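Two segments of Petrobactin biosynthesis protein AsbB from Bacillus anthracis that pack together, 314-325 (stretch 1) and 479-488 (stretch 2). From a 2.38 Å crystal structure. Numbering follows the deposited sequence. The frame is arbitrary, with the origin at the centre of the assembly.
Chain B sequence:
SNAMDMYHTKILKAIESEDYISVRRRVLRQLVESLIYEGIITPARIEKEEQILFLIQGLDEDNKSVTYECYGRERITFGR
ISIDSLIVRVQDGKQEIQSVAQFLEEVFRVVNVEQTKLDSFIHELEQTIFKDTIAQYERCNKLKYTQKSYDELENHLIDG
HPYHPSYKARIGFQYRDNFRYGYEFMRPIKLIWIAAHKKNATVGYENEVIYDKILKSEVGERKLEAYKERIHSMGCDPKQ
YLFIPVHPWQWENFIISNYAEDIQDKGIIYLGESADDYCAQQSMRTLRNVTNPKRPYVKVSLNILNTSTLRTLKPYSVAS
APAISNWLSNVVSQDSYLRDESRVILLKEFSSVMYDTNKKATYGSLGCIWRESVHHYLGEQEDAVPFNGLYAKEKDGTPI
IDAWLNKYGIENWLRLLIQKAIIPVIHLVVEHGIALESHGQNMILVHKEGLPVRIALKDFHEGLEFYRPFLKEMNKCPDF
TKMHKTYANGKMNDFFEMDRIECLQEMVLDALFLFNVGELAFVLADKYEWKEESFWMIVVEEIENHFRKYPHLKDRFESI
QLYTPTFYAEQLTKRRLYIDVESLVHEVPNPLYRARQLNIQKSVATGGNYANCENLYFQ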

# COMPACT_ATOMS: atom_id res chain seq x y z
N LYS B 314 -2.80 17.36 9.25
CA LYS B 314 -3.09 17.23 10.68
C LYS B 314 -4.30 18.12 11.05
O LYS B 314 -4.30 19.34 10.79
CB LYS B 314 -1.86 17.58 11.55
CG LYS B 314 -0.58 16.79 11.28
CD LYS B 314 -0.73 15.34 11.73
CE LYS B 314 0.61 14.70 12.13
NZ LYS B 314 0.45 13.30 12.67
N PRO B 315 -5.34 17.50 11.65
CA PRO B 315 -6.55 18.21 12.09
C PRO B 315 -6.23 19.42 12.98
O PRO B 315 -6.83 20.50 12.79
CB PRO B 315 -7.29 17.14 12.90
CG PRO B 315 -6.88 15.85 12.22
CD PRO B 315 -5.43 16.05 11.87
N TYR B 316 -5.31 19.28 13.93
CA TYR B 316 -5.02 20.42 14.77
C TYR B 316 -4.44 21.58 13.94
O TYR B 316 -4.75 22.73 14.20
CB TYR B 316 -4.14 20.05 15.97
CG TYR B 316 -2.88 19.33 15.62
CD1 TYR B 316 -1.73 20.04 15.28
CD2 TYR B 316 -2.83 17.93 15.61
CE1 TYR B 316 -0.56 19.39 14.94
CE2 TYR B 316 -1.65 17.26 15.28
CZ TYR B 316 -0.52 18.01 14.95
OH TYR B 316 0.66 17.38 14.61
N SER B 317 -3.65 21.27 12.90
CA SER B 317 -3.02 22.32 12.12
C SER B 317 -3.98 22.97 11.12
O SER B 317 -3.89 24.14 10.85
CB SER B 317 -1.73 21.84 11.45
OG SER B 317 -2.02 21.18 10.26
N VAL B 318 -4.93 22.20 10.60
CA VAL B 318 -6.02 22.75 9.83
C VAL B 318 -6.83 23.74 10.70
O VAL B 318 -7.21 24.83 10.25
CB VAL B 318 -6.94 21.63 9.30
CG1 VAL B 318 -8.28 22.20 8.82
CG2 VAL B 318 -6.22 20.84 8.19
N ALA B 319 -7.05 23.37 11.95
CA ALA B 319 -7.88 24.16 12.86
C ALA B 319 -7.24 25.52 13.19
O ALA B 319 -7.93 26.53 13.34
CB ALA B 319 -8.14 23.40 14.13
N SER B 320 -5.92 25.54 13.32
CA SER B 320 -5.25 26.77 13.73
C SER B 320 -4.74 27.62 12.54
O SER B 320 -4.12 28.67 12.73
CB SER B 320 -4.12 26.48 14.72
OG SER B 320 -3.19 25.60 14.11
N ALA B 321 -5.03 27.19 11.32
CA ALA B 321 -4.40 27.85 10.19
C ALA B 321 -4.90 29.29 10.02
O ALA B 321 -4.09 30.21 9.95
CB ALA B 321 -4.55 27.05 8.90
N PRO B 322 -6.24 29.50 9.96
CA PRO B 322 -6.71 30.88 9.78
C PRO B 322 -6.20 31.79 10.90
O PRO B 322 -5.79 32.91 10.61
CB PRO B 322 -8.22 30.75 9.77
CG PRO B 322 -8.45 29.30 9.24
CD PRO B 322 -7.34 28.52 9.89
N ALA B 323 -6.09 31.30 12.12
CA ALA B 323 -5.62 32.16 13.23
C ALA B 323 -4.15 32.46 13.18
O ALA B 323 -3.72 33.55 13.57
CB ALA B 323 -5.96 31.54 14.59
N ILE B 324 -3.35 31.50 12.69
CA ILE B 324 -1.94 31.77 12.55
C ILE B 324 -1.73 32.84 11.47
O ILE B 324 -0.91 33.75 11.63
CB ILE B 324 -1.14 30.49 12.23
CG1 ILE B 324 -1.10 29.58 13.46
CG2 ILE B 324 0.29 30.83 11.78
CD1 ILE B 324 -0.38 28.24 13.21
N SER B 325 -2.51 32.79 10.39
CA SER B 325 -2.29 33.76 9.32
C SER B 325 -2.71 35.17 9.74
O SER B 325 -2.03 36.14 9.43
CB SER B 325 -2.93 33.33 8.00
OG SER B 325 -2.24 32.24 7.44
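Stretch 2 (479-488) DFTKMHKTYA

A short 3-10 turn, a two-residue loop and the first turn of a helix in stretch 2 lie along one side of the stretch 1 helix, in a mostly apolar contact fastened by one buried hydroxyl pair. The pairing runs antiparallel in sequence: F480 and M483 meet the later turns of the helix, H484, T486 and Y487 its first turns. The nearest CA atoms across the contact are those of Y316 and H484, 5.6 Å apart; the CA atoms of S320 and M483 are 6.4 Å apart.

The side facing stretch 2 repeats every three to four residues, with Y316, A319, S320 and A323 all directing CA to CB toward it. The small side chains of A319, S320 and A323 face the larger ones of F480, M483 and Y487. S320 CB lies 3.6 Å from SE of M483, a selenomethionine whose extended chain carries CE to 3.9 Å from A323 CB. F480 starts out sideways, but its ring edge reaches the helix, CE1 lying 3.9 Å from I324 CG1.

At the loop, H484 does two jobs. Its ND1 accepts a hydrogen bond from T486 N (3.1 Å), capping the helix that begins at K485, while one face of its ring covers the Y316 backbone around CA; Y316 CB is 3.7 Å from H484 ND1.

Y316, with chi1 in the p well, turns its ring edge toward the face of Y487, centroids 5.4 Å apart and planes at 73°. Its CB also sits over that face, and its CD2 is 3.7 Å from T486 CG2. Y487 leaves its backbone sideways, but its end comes nearer the helix, where OH and S320 OG form a 2.9 Å hydrogen bond. The rule is economical: alanine and serine sit on the contact side, larger side chains pack against them, and a serine gives the tyrosine hydroxyl a polar partner.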

# COMPACT_ATOMS: atom_id res chain seq x y z
N ASP B 479 -3.69 31.66 21.42
CA ASP B 479 -3.68 30.66 22.46
C ASP B 479 -4.22 29.39 21.85
O ASP B 479 -5.43 29.18 21.80
CB ASP B 479 -4.67 31.12 23.53
CG ASP B 479 -4.92 30.07 24.59
OD1 ASP B 479 -4.16 29.08 24.61
OD2 ASP B 479 -5.86 30.25 25.40
N PHE B 480 -3.29 28.48 21.54
CA PHE B 480 -3.61 27.32 20.70
C PHE B 480 -4.44 26.29 21.46
O PHE B 480 -5.23 25.55 20.87
CB PHE B 480 -2.33 26.70 20.16
CG PHE B 480 -1.48 27.66 19.37
CD1 PHE B 480 -1.82 28.00 18.06
CD2 PHE B 480 -0.35 28.24 19.93
CE1 PHE B 480 -1.02 28.90 17.32
CE2 PHE B 480 0.44 29.14 19.20
CZ PHE B 480 0.10 29.47 17.89
N THR B 481 -4.27 26.28 22.77
CA THR B 481 -4.91 25.32 23.63
C THR B 481 -6.43 25.38 23.52
O THR B 481 -7.12 24.40 23.78
CB THR B 481 -4.45 25.57 25.06
OG1 THR B 481 -3.10 25.09 25.18
CG2 THR B 481 -5.34 24.87 26.05
N LYS B 482 -6.94 26.54 23.11
CA LYS B 482 -8.38 26.70 22.92
C LYS B 482 -8.94 26.21 21.57
O LYS B 482 -10.16 26.05 21.42
CB LYS B 482 -8.78 28.15 23.19
CG LYS B 482 -8.90 28.44 24.69
CD LYS B 482 -9.56 29.76 25.00
CE LYS B 482 -9.57 29.99 26.50
NZ LYS B 482 -10.62 29.22 27.23
N MSE B 483 -8.05 26.01 20.59
CA MSE B 483 -8.39 25.66 19.19
C MSE B 483 -8.66 24.20 18.82
O MSE B 483 -9.41 23.91 17.88
CB MSE B 483 -7.29 26.18 18.28
CG MSE B 483 -6.87 27.56 18.68
SE MSE B 483 -5.86 28.39 17.27
CE MSE B 483 -5.42 30.08 18.19
N HIS B 484 -7.94 23.29 19.46
CA HIS B 484 -8.12 21.87 19.22
C HIS B 484 -7.73 21.07 20.46
O HIS B 484 -6.74 21.38 21.14
CB HIS B 484 -7.33 21.40 17.98
CG HIS B 484 -7.77 20.07 17.45
ND1 HIS B 484 -7.17 18.89 17.83
CD2 HIS B 484 -8.78 19.73 16.62
CE1 HIS B 484 -7.79 17.88 17.24
NE2 HIS B 484 -8.77 18.36 16.50
N LYS B 485 -8.48 20.00 20.72
CA LYS B 485 -8.20 19.12 21.85
C LYS B 485 -6.77 18.53 21.85
O LYS B 485 -6.25 18.16 22.91
CB LYS B 485 -9.29 18.04 21.93
CG LYS B 485 -8.87 16.74 22.58
CD LYS B 485 -10.11 15.93 22.99
CE LYS B 485 -10.87 16.64 24.12
NZ LYS B 485 -12.20 16.01 24.41
N THR B 486 -6.11 18.46 20.70
CA THR B 486 -4.73 17.95 20.66
C THR B 486 -3.71 18.93 21.24
O THR B 486 -2.72 18.51 21.85
CB THR B 486 -4.29 17.49 19.22
OG1 THR B 486 -5.03 16.33 18.82
CG2 THR B 486 -2.81 17.13 19.21
N TYR B 487 -3.93 20.24 21.05
CA TYR B 487 -3.08 21.31 21.62
C TYR B 487 -3.21 21.38 23.14
O TYR B 487 -2.23 21.60 23.87
CB TYR B 487 -3.48 22.68 21.06
CG TYR B 487 -3.10 22.90 19.63
CD1 TYR B 487 -1.82 22.58 19.17
CD2 TYR B 487 -4.01 23.39 18.71
CE1 TYR B 487 -1.45 22.76 17.85
CE2 TYR B 487 -3.64 23.59 17.36
CZ TYR B 487 -2.36 23.26 16.94
OH TYR B 487 -1.98 23.44 15.63
N ALA B 488 -4.45 21.21 23.61
CA ALA B 488 -4.75 21.33 25.02
C ALA B 488 -4.16 20.18 25.84
O ALA B 488 -3.90 20.34 27.03
CB ALA B 488 -6.27 21.41 25.22